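Local coordinates for protein SAM-dependent O-methyltransferase (Thermotoga maritima, PDB 1O54) that probably methylates N1 of adenosine 58 in tRNA, using S-adenosyl-L-methionine as the methyl donor, at residues P80-I83 against D84-N88; K151-E154 against S155-K159; L187-P190 against D191-N194; G161-R165 against V166-V170. All blocks are in the same frame, centred on the assembly; numbering follows the deposited sequence.

Contact 1: P80-I83 against D84-N88; sequences PSLI and DEIMN
Asp84 OD2 takes the backbone N-H of Ser81 in an almost straight bond, Ser81 N to Asp84 OD2 2.9 Å with 177° at the hydrogen; the donor meets the anti side of the oxygen, 35° out of the carboxylate plane. The return bond runs from Asp84 N to Ser81 OG, 3.0 Å. Together they make a capping box at the start of helix 82-87, with Ser81 as N-cap. The serine hydroxyl reaches Asp84 N because chi1 of 61° sets OG between its own backbone N and carbonyl carbon. Behind the cap, Glu85 N, Ile86 N and Met87 N bond to the carbonyls of Ser81, Leu82 and Ile83, the first helical turn. Two apolar pairs lie along that turn: Ile86 CD1 meets Leu82 CG at 3.7 Å at an oblique crossing, while Ile83 CG2 and Met87 CG lie alongside, 4.0 Å apart. Pro80 CG rests 3.9 Å from Glu85 OE2; the other oxygen, Glu85 OE1, forms a salt bridge with Arg25. At the far end Asp84 O accepts both Asn88 N and Asn88 ND2, from opposite faces of its plane. Asp84 OD1 also pairs with Arg233 of a second subunit, whose Asp109 accepts Leu82 N. Thus the carboxylate that closes the cap also serves the subunit interface, and both the arginine and the nearby helix N-terminus would tend to stabilise its negative charge.

Contact 2: K151-E154 against S155-K159; sequences KLAE and SNLTK
Backbone bonds from Ser155 N, Asn156 N, Leu157 N and Thr158 N to the carbonyls of Lys151, Leu152, Ala153 and Glu154 carry helix 147-159 across this stretch. Of these, Asn156 N to Leu152 O is the straightest, 2.8 Å with 176° at the hydrogen. A side-chain bond adds to the set: Thr158 OG1 donates to Glu154 O at 2.8 Å, and Thr158 N reaches the same oxygen from the opposite face of its plane, at 3.0 Å. With chi1 of -64°, OG1 stands beside its own backbone N and anti to the carbonyl carbon, which turns it back along the helix onto that carbonyl. Apolar and mixed contacts lie on other sides. Leu152 CD1 touches Asn156 ND2 at 3.6 Å where the two side chains cross, while ND2 itself donates to Ser123 O. Leu157 CD1 sits 3.4 Å from Ala153 O and 4.5 Å from Ala153 CB, and the leucine also packs on Val166 and on Cys127 and Ala128 of helix 125-134. The helix connects parallel strands 139-143 and 166-169 as a beta-alpha-beta crossover of the Rossmann-like domain. Ala153 and Leu157 are thus buried against the domain, whereas the exposed Thr158 spends its hydroxyl proton on the helix's own backbone.

Contact 3: L187-P190 against D191-N194; sequences LDVP and DPWN
Leu187 CD2 presses on Pro192 CB at 3.6 Å, the two side chains crossing at about a right angle, and Val189 CG2 closes on the same proline, 3.5 Å from Pro192 N and 4.0 Å from Pro192 CD. The valine methyl gets there because chi1 of -63° puts CG1 anti to the carbonyl carbon and CG2 between that carbon and the backbone N. This is the tight side: Leu187 and Pro192 are buried, Leu187 against Phe209, Ile196 and Cys199, Pro192 against Thr211 and Thr222. Pro190 and Asn194 make the exposed side. Pro190 O lies 3.7 Å from Trp193 CH2, and Asp191 CA stands 3.7 Å above one face of the indole, offset toward the rim; the ring also rests on helix 216-228. Asn194 turns back to Asp191 twice: Asn194 ND2 donates to Asp191 OD2 at 2.8 Å, on its anti side, and Asn194 N to Asp191 O at 3.0 Å. The segment leads from strand 182-187 to helix 196-202 and carries Asp188, predicted to bind S-adenosyl-L-methionine, whose backbone bonds to Thr119 and Gly120. Between 187-190 and 191-194 the contact is thus packing round Pro192 without a hydrogen bond; Asn194 and Asp191 supply the bonds within the turn.

Contact 4: G161-R165 against V166-V170; sequences GLIER and VTIKV
The return from helix 147-159 into strand 166-169, the second half of a beta-alpha-beta crossover, runs through this contact. Gly161 leaves the helix with a positive phi of 75° in a Schellman motif, and residues 163-165 then form a short 3-10 turn. Arg165 N bonds to Leu162 O, and the next bond, Val166 N to Ile163 O at 3.1 Å, delivers the chain into the strand. Its donor stands well above the carbonyl plane, 63° out of it, although the N-H points fairly straight at the oxygen. Ile163 then reaches forward beside the strand: its CG1 branch is anti to the backbone N (chi1 -168°), and CD1 meets Ile168 CD1 at 3.9 Å, the two side chains crossing at about a right angle. Ile163 CD1 also approaches Val166 O at 4.2 Å, while Val166 CG2 lies 3.8 Å from Leu162 O. In the Rossmann-like sheet strand 166-169 runs parallel to 139-143, with Thr167 and Lys169 bonded through their backbones to that neighbour. Buried Val166 packs on Cys127 and Ala131 of helix 125-134, and Ile168 on Ala150 and Glu154. The side chain of Arg165, extended from CG to NE, carries its guanidinium away to Ala131 O through NH1, while NH2 makes a salt bridge with Glu112 of a second subunit. The side chain of Ile168 is about 5 Å from that of Glu144, which is predicted to bind S-adenosyl-L-methionine.

In the fold
Contact 1 is the most buried of the four, a capped helix start wedged between its own chain and a second subunit; contacts 2, 3 and 4 each mix buried and exposed residues. Contacts 2 and 4 hold the same crossover and touch: Leu157 O probably accepts a hydrogen bond from Leu162 N, and Thr158 OG1 packs on Ile163 CB at 3.5 Å. Contact 3 stands apart, following strand 182-187, its centre 21 to 26 Å from the others. Charged links to the second subunit mark contacts 1 and 4, whereas no other chain touches contacts 2 and 3. Backbone bonding dominates contact 2, proline packing contact 3.

Contact 1: P80-I83 against D84-N88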
ATOM      1  N   PRO A  80      26.156  10.793  12.757  1.00 28.80           N
ATOM      2  CA  PRO A  80      25.371   9.889  11.909  1.00 27.79           C
ATOM      3  C   PRO A  80      24.834   8.692  12.672  1.00 27.05           C
ATOM      4  O   PRO A  80      25.504   8.144  13.569  1.00 27.32           O
ATOM      5  CB  PRO A  80      26.371   9.404  10.843  1.00 29.38           C
ATOM      6  CG  PRO A  80      27.650   9.978  11.168  1.00 31.27           C
ATOM      7  CD  PRO A  80      27.559  10.832  12.386  1.00 29.44           C
ATOM      8  N   SER A  81      23.635   8.301  12.299  1.00 25.69           N
ATOM      9  CA  SER A  81      23.037   7.061  12.814  1.00 25.40           C
ATOM     10  C   SER A  81      23.534   5.902  11.954  1.00 24.41           C
ATOM     11  O   SER A  81      24.101   6.087  10.875  1.00 24.95           O
ATOM     12  CB  SER A  81      21.510   7.116  12.762  1.00 25.69           C
ATOM     13  OG  SER A  81      21.059   7.284  11.424  1.00 25.51           O
ATOM     14  N   LEU A  82      23.251   4.692  12.417  1.00 23.78           N
ATOM     15  CA  LEU A  82      23.523   3.525  11.615  1.00 24.08           C
ATOM     16  C   LEU A  82      22.741   3.602  10.319  1.00 23.63           C
ATOM     17  O   LEU A  82      23.288   3.329   9.282  1.00 23.44           O
ATOM     18  CB  LEU A  82      23.200   2.285  12.422  1.00 25.06           C
ATOM     19  CG  LEU A  82      23.416   0.969  11.689  1.00 25.31           C
ATOM     20  CD1 LEU A  82      24.836   0.841  11.209  1.00 24.95           C
ATOM     21  CD2 LEU A  82      23.042  -0.205  12.565  1.00 26.21           C
ATOM     22  N   ILE A  83      21.481   4.022  10.373  1.00 24.42           N
ATOM     23  CA  ILE A  83      20.710   4.216   9.119  1.00 25.80           C
ATOM     24  C   ILE A  83      21.412   5.170   8.181  1.00 25.76           C
ATOM     25  O   ILE A  83      21.607   4.885   6.967  1.00 25.66           O
ATOM     26  CB  ILE A  83      19.290   4.725   9.410  1.00 26.51           C
ATOM     27  CG1 ILE A  83      18.428   3.612   9.998  1.00 28.36           C
ATOM     28  CG2 ILE A  83      18.630   5.238   8.111  1.00 27.77           C
ATOM     29  CD1 ILE A  83      17.010   4.040  10.454  1.00 29.71           C
ATOM     30  N   ASP A  84      21.861   6.307   8.720  1.00 25.43           N
ATOM     31  CA  ASP A  84      22.618   7.246   7.894  1.00 27.38           C
ATOM     32  C   ASP A  84      23.804   6.591   7.215  1.00 27.43           C
ATOM     33  O   ASP A  84      24.028   6.810   6.009  1.00 27.56           O
ATOM     34  CB  ASP A  84      23.139   8.450   8.678  1.00 27.55           C
ATOM     35  CG  ASP A  84      22.040   9.312   9.253  1.00 30.62           C
ATOM     36  OD1 ASP A  84      20.948   9.456   8.630  1.00 33.64           O
ATOM     37  OD2 ASP A  84      22.196   9.907  10.344  1.00 31.49           O
ATOM     38  N   GLU A  85      24.564   5.801   7.971  1.00 27.58           N
ATOM     39  CA  GLU A  85      25.722   5.089   7.424  1.00 28.27           C
ATOM     40  C   GLU A  85      25.330   4.073   6.358  1.00 29.33           C
ATOM     41  O   GLU A  85      25.974   4.014   5.322  1.00 31.02           O
ATOM     42  CB  GLU A  85      26.517   4.382   8.513  1.00 28.83           C
ATOM     43  CG  GLU A  85      27.217   5.340   9.480  1.00 30.86           C
ATOM     44  CD  GLU A  85      28.524   5.906   8.957  1.00 35.61           C
ATOM     45  OE1 GLU A  85      28.953   5.558   7.844  1.00 38.86           O
ATOM     46  OE2 GLU A  85      29.146   6.729   9.671  1.00 39.41           O
ATOM     47  N   ILE A  86      24.289   3.303   6.617  1.00 29.46           N
ATOM     48  CA  ILE A  86      23.806   2.300   5.659  1.00 31.40           C
ATOM     49  C   ILE A  86      23.334   2.973   4.381  1.00 33.37           C
ATOM     50  O   ILE A  86      23.684   2.531   3.276  1.00 33.87           O
ATOM     51  CB  ILE A  86      22.730   1.470   6.299  1.00 31.42           C
ATOM     52  CG1 ILE A  86      23.350   0.501   7.298  1.00 31.86           C
ATOM     53  CG2 ILE A  86      21.890   0.681   5.254  1.00 31.93           C
ATOM     54  CD1 ILE A  86      22.381  -0.057   8.241  1.00 31.52           C
ATOM     55  N   MET A  87      22.583   4.059   4.506  1.00 34.93           N
ATOM     56  CA  MET A  87      22.062   4.741   3.313  1.00 37.84           C
ATOM     57  C   MET A  87      23.116   5.531   2.538  1.00 41.29           C
ATOM     58  O   MET A  87      23.043   5.570   1.295  1.00 42.55           O
ATOM     59  CB  MET A  87      20.898   5.665   3.663  1.00 37.48           C
ATOM     60  CG  MET A  87      19.720   4.992   4.312  1.00 38.52           C
ATOM     61  SD  MET A  87      18.989   3.637   3.340  1.00 39.32           S
ATOM     62  CE  MET A  87      18.110   4.621   2.084  1.00 42.85           C
ATOM     63  N   ASN A  88      24.079   6.141   3.235  1.00 43.82           N
ATOM     64  CA  ASN A  88      25.123   7.006   2.605  1.00 46.68           C
ATOM     65  C   ASN A  88      26.347   6.195   2.247  1.00 48.54           C
ATOM     66  O   ASN A  88      27.510   6.707   2.169  1.00 48.93           O
ATOM     67  CB  ASN A  88      25.523   8.160   3.523  1.00 47.38           C
ATOM     68  CG  ASN A  88      24.492   9.272   3.533  1.00 49.36           C
ATOM     69  OD1 ASN A  88      24.543  10.193   2.698  1.00 52.19           O
ATOM     70  ND2 ASN A  88      23.546   9.191   4.466  1.00 49.21           N
TER

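Contact 2: K151-E154 against S155-K159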
ATOM      1  N   LYS A 151      36.100  -8.021   3.593  1.00 24.47           N
ATOM      2  CA  LYS A 151      36.953  -6.914   4.040  1.00 26.14           C
ATOM      3  C   LYS A 151      36.158  -5.616   4.116  1.00 25.20           C
ATOM      4  O   LYS A 151      36.364  -4.820   5.035  1.00 24.63           O
ATOM      5  CB  LYS A 151      38.221  -6.820   3.162  1.00 26.73           C
ATOM      6  CG  LYS A 151      39.154  -8.050   3.362  1.00 30.64           C
ATOM      7  CD  LYS A 151      40.539  -7.883   2.801  1.00 37.23           C
ATOM      8  CE  LYS A 151      41.470  -9.095   3.116  1.00 39.96           C
ATOM      9  NZ  LYS A 151      42.382  -8.891   4.289  1.00 42.08           N
ATOM     10  N   LEU A 152      35.226  -5.407   3.197  1.00 25.19           N
ATOM     11  CA  LEU A 152      34.333  -4.222   3.303  1.00 25.73           C
ATOM     12  C   LEU A 152      33.497  -4.229   4.584  1.00 25.25           C
ATOM     13  O   LEU A 152      33.425  -3.252   5.338  1.00 25.36           O
ATOM     14  CB  LEU A 152      33.405  -4.147   2.088  1.00 26.58           C
ATOM     15  CG  LEU A 152      32.368  -3.007   2.049  1.00 28.73           C
ATOM     16  CD1 LEU A 152      33.003  -1.632   2.263  1.00 31.19           C
ATOM     17  CD2 LEU A 152      31.589  -3.053   0.748  1.00 30.33           C
ATOM     18  N   ALA A 153      32.876  -5.362   4.850  1.00 25.29           N
ATOM     19  CA  ALA A 153      32.130  -5.524   6.076  1.00 24.46           C
ATOM     20  C   ALA A 153      32.981  -5.362   7.320  1.00 24.24           C
ATOM     21  O   ALA A 153      32.567  -4.737   8.294  1.00 23.72           O
ATOM     22  CB  ALA A 153      31.446  -6.861   6.053  1.00 25.38           C
ATOM     23  N   GLU A 154      34.189  -5.917   7.319  1.00 23.93           N
ATOM     24  CA  GLU A 154      35.068  -5.765   8.446  1.00 24.81           C
ATOM     25  C   GLU A 154      35.321  -4.261   8.656  1.00 25.54           C
ATOM     26  O   GLU A 154      35.245  -3.769   9.783  1.00 25.63           O
ATOM     27  CB  GLU A 154      36.378  -6.525   8.205  1.00 25.19           C
ATOM     28  CG  GLU A 154      37.363  -6.392   9.320  1.00 27.19           C
ATOM     29  CD  GLU A 154      38.696  -7.047   8.980  1.00 30.62           C
ATOM     30  OE1 GLU A 154      39.174  -6.946   7.824  1.00 33.72           O
ATOM     31  OE2 GLU A 154      39.262  -7.612   9.890  1.00 35.77           O
ATOM     32  N   SER A 155      35.610  -3.550   7.575  1.00 26.97           N
ATOM     33  CA  SER A 155      35.914  -2.102   7.660  1.00 27.54           C
ATOM     34  C   SER A 155      34.706  -1.315   8.194  1.00 27.28           C
ATOM     35  O   SER A 155      34.824  -0.557   9.159  1.00 27.27           O
ATOM     36  CB  SER A 155      36.299  -1.541   6.293  1.00 28.68           C
ATOM     37  OG  SER A 155      36.550  -0.129   6.403  1.00 31.65           O
ATOM     38  N   ASN A 156      33.547  -1.557   7.595  1.00 27.79           N
ATOM     39  CA  ASN A 156      32.295  -0.903   8.042  1.00 27.55           C
ATOM     40  C   ASN A 156      31.959  -1.201   9.489  1.00 27.46           C
ATOM     41  O   ASN A 156      31.725  -0.284  10.280  1.00 27.38           O
ATOM     42  CB  ASN A 156      31.134  -1.304   7.135  1.00 28.92           C
ATOM     43  CG  ASN A 156      31.177  -0.649   5.768  1.00 30.38           C
ATOM     44  OD1 ASN A 156      31.822   0.395   5.577  1.00 31.57           O
ATOM     45  ND2 ASN A 156      30.503  -1.263   4.798  1.00 30.10           N
ATOM     46  N   LEU A 157      31.905  -2.494   9.862  1.00 25.91           N
ATOM     47  CA  LEU A 157      31.610  -2.874  11.233  1.00 25.92           C
ATOM     48  C   LEU A 157      32.590  -2.273  12.231  1.00 26.44           C
ATOM     49  O   LEU A 157      32.208  -1.950  13.329  1.00 26.30           O
ATOM     50  CB  LEU A 157      31.518  -4.400  11.404  1.00 26.02           C
ATOM     51  CG  LEU A 157      30.318  -4.997  10.667  1.00 25.57           C
ATOM     52  CD1 LEU A 157      30.557  -6.492  10.433  1.00 27.19           C
ATOM     53  CD2 LEU A 157      28.991  -4.822  11.391  1.00 26.84           C
ATOM     54  N   THR A 158      33.855  -2.141  11.851  1.00 27.18           N
ATOM     55  CA  THR A 158      34.848  -1.519  12.737  1.00 28.42           C
ATOM     56  C   THR A 158      34.518  -0.018  12.968  1.00 29.87           C
ATOM     57  O   THR A 158      34.447   0.457  14.120  1.00 29.90           O
ATOM     58  CB  THR A 158      36.254  -1.717  12.145  1.00 29.22           C
ATOM     59  OG1 THR A 158      36.571  -3.125  12.119  1.00 27.44           O
ATOM     60  CG2 THR A 158      37.304  -1.085  13.023  1.00 31.28           C
ATOM     61  N   LYS A 159      34.276   0.685  11.870  1.00 31.28           N
ATOM     62  CA  LYS A 159      33.885   2.098  11.885  1.00 33.03           C
ATOM     63  C   LYS A 159      32.609   2.294  12.712  1.00 32.82           C
ATOM     64  O   LYS A 159      32.467   3.307  13.381  1.00 33.35           O
ATOM     65  CB  LYS A 159      33.643   2.624  10.463  1.00 33.33           C
ATOM     66  CG  LYS A 159      34.854   2.742   9.555  1.00 38.18           C
ATOM     67  CD  LYS A 159      34.424   3.185   8.139  1.00 42.57           C
ATOM     68  CE  LYS A 159      35.610   3.286   7.157  1.00 45.36           C
ATOM     69  NZ  LYS A 159      35.166   3.521   5.738  1.00 46.41           N
TER

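Contact 3: L187-P190 against D191-N194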
ATOM      1  N   LEU A 187      19.571 -15.494   6.076  1.00 22.84           N
ATOM      2  CA  LEU A 187      20.133 -15.996   4.848  1.00 22.26           C
ATOM      3  C   LEU A 187      19.823 -14.994   3.737  1.00 22.98           C
ATOM      4  O   LEU A 187      18.659 -14.643   3.525  1.00 23.13           O
ATOM      5  CB  LEU A 187      19.501 -17.321   4.498  1.00 23.65           C
ATOM      6  CG  LEU A 187      19.970 -17.993   3.199  1.00 22.54           C
ATOM      7  CD1 LEU A 187      21.420 -18.394   3.238  1.00 25.20           C
ATOM      8  CD2 LEU A 187      19.073 -19.213   2.951  1.00 21.91           C
ATOM      9  N   ASP A 188      20.868 -14.546   3.025  1.00 22.29           N
ATOM     10  CA  ASP A 188      20.671 -13.641   1.928  1.00 23.71           C
ATOM     11  C   ASP A 188      21.701 -14.026   0.865  1.00 23.84           C
ATOM     12  O   ASP A 188      22.876 -13.638   0.946  1.00 24.45           O
ATOM     13  CB  ASP A 188      20.870 -12.222   2.368  1.00 23.94           C
ATOM     14  CG  ASP A 188      20.536 -11.200   1.291  1.00 26.34           C
ATOM     15  OD1 ASP A 188      20.233 -11.566   0.151  1.00 27.12           O
ATOM     16  OD2 ASP A 188      20.596  -9.978   1.536  1.00 30.17           O
ATOM     17  N   VAL A 189      21.252 -14.817  -0.089  1.00 24.28           N
ATOM     18  CA  VAL A 189      22.098 -15.393  -1.155  1.00 25.17           C
ATOM     19  C   VAL A 189      21.234 -15.417  -2.406  1.00 26.74           C
ATOM     20  O   VAL A 189      20.017 -15.265  -2.313  1.00 25.73           O
ATOM     21  CB  VAL A 189      22.584 -16.814  -0.830  1.00 25.77           C
ATOM     22  CG1 VAL A 189      23.475 -16.832   0.414  1.00 27.43           C
ATOM     23  CG2 VAL A 189      21.427 -17.737  -0.615  1.00 25.55           C
ATOM     24  N   PRO A 190      21.825 -15.565  -3.591  1.00 28.60           N
ATOM     25  CA  PRO A 190      20.992 -15.579  -4.797  1.00 29.38           C
ATOM     26  C   PRO A 190      20.011 -16.771  -4.867  1.00 29.27           C
ATOM     27  O   PRO A 190      18.985 -16.704  -5.555  1.00 31.02           O
ATOM     28  CB  PRO A 190      22.032 -15.663  -5.932  1.00 29.90           C
ATOM     29  CG  PRO A 190      23.327 -15.219  -5.317  1.00 30.79           C
ATOM     30  CD  PRO A 190      23.265 -15.668  -3.889  1.00 29.27           C
ATOM     31  N   ASP A 191      20.344 -17.869  -4.194  1.00 28.44           N
ATOM     32  CA  ASP A 191      19.651 -19.134  -4.373  1.00 27.41           C
ATOM     33  C   ASP A 191      19.408 -19.809  -3.034  1.00 26.94           C
ATOM     34  O   ASP A 191      19.966 -20.874  -2.743  1.00 25.90           O
ATOM     35  CB  ASP A 191      20.424 -20.037  -5.334  1.00 28.56           C
ATOM     36  CG  ASP A 191      21.850 -20.308  -4.892  1.00 29.19           C
ATOM     37  OD1 ASP A 191      22.461 -19.446  -4.223  1.00 28.01           O
ATOM     38  OD2 ASP A 191      22.411 -21.392  -5.181  1.00 32.34           O
ATOM     39  N   PRO A 192      18.603 -19.166  -2.191  1.00 26.78           N
ATOM     40  CA  PRO A 192      18.417 -19.654  -0.819  1.00 25.96           C
ATOM     41  C   PRO A 192      17.932 -21.098  -0.699  1.00 26.04           C
ATOM     42  O   PRO A 192      18.328 -21.789   0.228  1.00 25.50           O
ATOM     43  CB  PRO A 192      17.423 -18.642  -0.216  1.00 27.04           C
ATOM     44  CG  PRO A 192      16.737 -18.036  -1.433  1.00 27.26           C
ATOM     45  CD  PRO A 192      17.851 -17.912  -2.437  1.00 27.20           C
ATOM     46  N   TRP A 193      17.127 -21.574  -1.653  1.00 25.58           N
ATOM     47  CA  TRP A 193      16.654 -22.966  -1.652  1.00 26.63           C
ATOM     48  C   TRP A 193      17.790 -24.010  -1.613  1.00 27.23           C
ATOM     49  O   TRP A 193      17.615 -25.138  -1.114  1.00 30.32           O
ATOM     50  CB  TRP A 193      15.733 -23.221  -2.853  1.00 27.28           C
ATOM     51  CG  TRP A 193      16.313 -22.779  -4.125  1.00 26.89           C
ATOM     52  CD1 TRP A 193      17.086 -23.529  -4.963  1.00 28.60           C
ATOM     53  CD2 TRP A 193      16.199 -21.485  -4.736  1.00 29.45           C
ATOM     54  NE1 TRP A 193      17.485 -22.772  -6.036  1.00 28.62           N
ATOM     55  CE2 TRP A 193      16.950 -21.516  -5.925  1.00 28.36           C
ATOM     56  CE3 TRP A 193      15.563 -20.285  -4.382  1.00 29.33           C
ATOM     57  CZ2 TRP A 193      17.073 -20.407  -6.767  1.00 30.44           C
ATOM     58  CZ3 TRP A 193      15.674 -19.195  -5.216  1.00 30.92           C
ATOM     59  CH2 TRP A 193      16.429 -19.256  -6.401  1.00 30.98           C
ATOM     60  N   ASN A 194      18.970 -23.650  -2.102  1.00 26.98           N
ATOM     61  CA  ASN A 194      20.102 -24.557  -2.072  1.00 26.81           C
ATOM     62  C   ASN A 194      20.820 -24.657  -0.721  1.00 27.30           C
ATOM     63  O   ASN A 194      21.738 -25.458  -0.579  1.00 27.70           O
ATOM     64  CB  ASN A 194      21.101 -24.185  -3.168  1.00 27.35           C
ATOM     65  CG  ASN A 194      20.584 -24.527  -4.552  1.00 28.09           C
ATOM     66  OD1 ASN A 194      19.835 -25.486  -4.724  1.00 28.31           O
ATOM     67  ND2 ASN A 194      20.958 -23.734  -5.533  1.00 30.62           N
TER

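Contact 4: G161-R165 against V166-V170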
ATOM      1  N   GLY A 161      31.553   0.525  15.253  1.00 31.49           N
ATOM      2  CA  GLY A 161      31.721   0.128  16.656  1.00 31.64           C
ATOM      3  C   GLY A 161      31.150  -1.229  17.015  1.00 30.85           C
ATOM      4  O   GLY A 161      30.819  -1.502  18.180  1.00 31.86           O
ATOM      5  N   LEU A 162      31.056  -2.088  16.016  1.00 29.37           N
ATOM      6  CA  LEU A 162      30.387  -3.380  16.170  1.00 28.14           C
ATOM      7  C   LEU A 162      31.247  -4.614  15.850  1.00 27.45           C
ATOM      8  O   LEU A 162      30.824  -5.755  16.067  1.00 26.94           O
ATOM      9  CB  LEU A 162      29.157  -3.368  15.285  1.00 28.24           C
ATOM     10  CG  LEU A 162      28.086  -2.354  15.735  1.00 27.46           C
ATOM     11  CD1 LEU A 162      27.100  -2.142  14.576  1.00 27.77           C
ATOM     12  CD2 LEU A 162      27.396  -2.821  16.995  1.00 28.20           C
ATOM     13  N   ILE A 163      32.473  -4.415  15.394  1.00 26.77           N
ATOM     14  CA  ILE A 163      33.295  -5.571  14.969  1.00 26.78           C
ATOM     15  C   ILE A 163      33.592  -6.604  16.053  1.00 26.41           C
ATOM     16  O   ILE A 163      33.716  -7.797  15.760  1.00 26.77           O
ATOM     17  CB  ILE A 163      34.586  -5.083  14.292  1.00 27.03           C
ATOM     18  CG1 ILE A 163      35.299  -6.244  13.590  1.00 25.58           C
ATOM     19  CG2 ILE A 163      35.522  -4.428  15.310  1.00 27.69           C
ATOM     20  CD1 ILE A 163      34.511  -6.866  12.494  1.00 26.87           C
ATOM     21  N   GLU A 164      33.700  -6.177  17.311  1.00 26.04           N
ATOM     22  CA  GLU A 164      33.919  -7.100  18.414  1.00 27.21           C
ATOM     23  C   GLU A 164      32.798  -8.125  18.565  1.00 26.06           C
ATOM     24  O   GLU A 164      32.995  -9.170  19.184  1.00 26.75           O
ATOM     25  CB  GLU A 164      34.083  -6.348  19.734  1.00 29.33           C
ATOM     26  CG  GLU A 164      35.328  -5.489  19.807  1.00 34.13           C
ATOM     27  CD  GLU A 164      35.225  -4.166  19.077  1.00 41.76           C
ATOM     28  OE1 GLU A 164      34.099  -3.766  18.652  1.00 46.78           O
ATOM     29  OE2 GLU A 164      36.308  -3.513  18.942  1.00 48.16           O
ATOM     30  N   ARG A 165      31.631  -7.838  17.984  1.00 25.01           N
ATOM     31  CA  ARG A 165      30.471  -8.722  18.099  1.00 24.16           C
ATOM     32  C   ARG A 165      30.267  -9.634  16.894  1.00 23.94           C
ATOM     33  O   ARG A 165      29.339 -10.447  16.889  1.00 24.07           O
ATOM     34  CB  ARG A 165      29.204  -7.887  18.288  1.00 23.74           C
ATOM     35  CG  ARG A 165      29.222  -6.960  19.480  1.00 24.02           C
ATOM     36  CD  ARG A 165      27.964  -6.182  19.595  1.00 24.75           C
ATOM     37  NE  ARG A 165      27.982  -5.317  20.774  1.00 27.04           N
ATOM     38  CZ  ARG A 165      26.901  -4.743  21.282  1.00 27.11           C
ATOM     39  NH1 ARG A 165      25.715  -4.917  20.707  1.00 24.59           N
ATOM     40  NH2 ARG A 165      27.025  -4.005  22.375  1.00 25.97           N
ATOM     41  N   VAL A 166      31.170  -9.570  15.918  1.00 23.37           N
ATOM     42  CA  VAL A 166      31.000 -10.274  14.665  1.00 23.57           C
ATOM     43  C   VAL A 166      32.268 -11.028  14.325  1.00 22.98           C
ATOM     44  O   VAL A 166      33.358 -10.457  14.305  1.00 23.45           O
ATOM     45  CB  VAL A 166      30.658  -9.319  13.496  1.00 23.20           C
ATOM     46  CG1 VAL A 166      30.402 -10.074  12.215  1.00 23.13           C
ATOM     47  CG2 VAL A 166      29.432  -8.466  13.868  1.00 23.89           C
ATOM     48  N   THR A 167      32.116 -12.327  14.101  1.00 22.12           N
ATOM     49  CA  THR A 167      33.185 -13.181  13.598  1.00 22.58           C
ATOM     50  C   THR A 167      32.946 -13.381  12.109  1.00 21.86           C
ATOM     51  O   THR A 167      32.087 -14.165  11.699  1.00 21.67           O
ATOM     52  CB  THR A 167      33.188 -14.523  14.350  1.00 23.66           C
ATOM     53  OG1 THR A 167      33.399 -14.295  15.751  1.00 26.40           O
ATOM     54  CG2 THR A 167      34.329 -15.433  13.904  1.00 24.79           C
ATOM     55  N   ILE A 168      33.705 -12.672  11.293  1.00 21.83           N
ATOM     56  CA  ILE A 168      33.609 -12.805   9.836  1.00 22.52           C
ATOM     57  C   ILE A 168      34.433 -13.980   9.370  1.00 22.22           C
ATOM     58  O   ILE A 168      35.656 -14.012   9.629  1.00 21.12           O
ATOM     59  CB  ILE A 168      34.087 -11.514   9.125  1.00 22.68           C
ATOM     60  CG1 ILE A 168      33.225 -10.326   9.549  1.00 23.99           C
ATOM     61  CG2 ILE A 168      34.001 -11.675   7.618  1.00 25.13           C
ATOM     62  CD1 ILE A 168      33.837  -8.976   9.245  1.00 27.37           C
ATOM     63  N   LYS A 169      33.767 -14.945   8.708  1.00 21.79           N
ATOM     64  CA  LYS A 169      34.368 -16.191   8.291  1.00 23.06           C
ATOM     65  C   LYS A 169      34.366 -16.275   6.777  1.00 22.10           C
ATOM     66  O   LYS A 169      33.290 -16.265   6.149  1.00 22.46           O
ATOM     67  CB  LYS A 169      33.613 -17.370   8.934  1.00 23.00           C
ATOM     68  CG  LYS A 169      33.643 -17.284  10.456  1.00 23.18           C
ATOM     69  CD  LYS A 169      32.828 -18.387  11.165  1.00 25.15           C
ATOM     70  CE  LYS A 169      33.356 -19.752  10.906  1.00 25.51           C
ATOM     71  NZ  LYS A 169      33.015 -20.686  12.041  1.00 28.14           N
ATOM     72  N   VAL A 170      35.561 -16.311   6.166  1.00 22.78           N
ATOM     73  CA  VAL A 170      35.621 -16.336   4.734  1.00 23.43           C
ATOM     74  C   VAL A 170      35.554 -17.786   4.353  1.00 24.28           C
ATOM     75  O   VAL A 170      36.563 -18.445   4.170  1.00 22.13           O
ATOM     76  CB  VAL A 170      36.874 -15.659   4.160  1.00 24.26           C
ATOM     77  CG1 VAL A 170      36.822 -15.684   2.646  1.00 25.79           C
ATOM     78  CG2 VAL A 170      36.983 -14.235   4.684  1.00 25.64           C
TER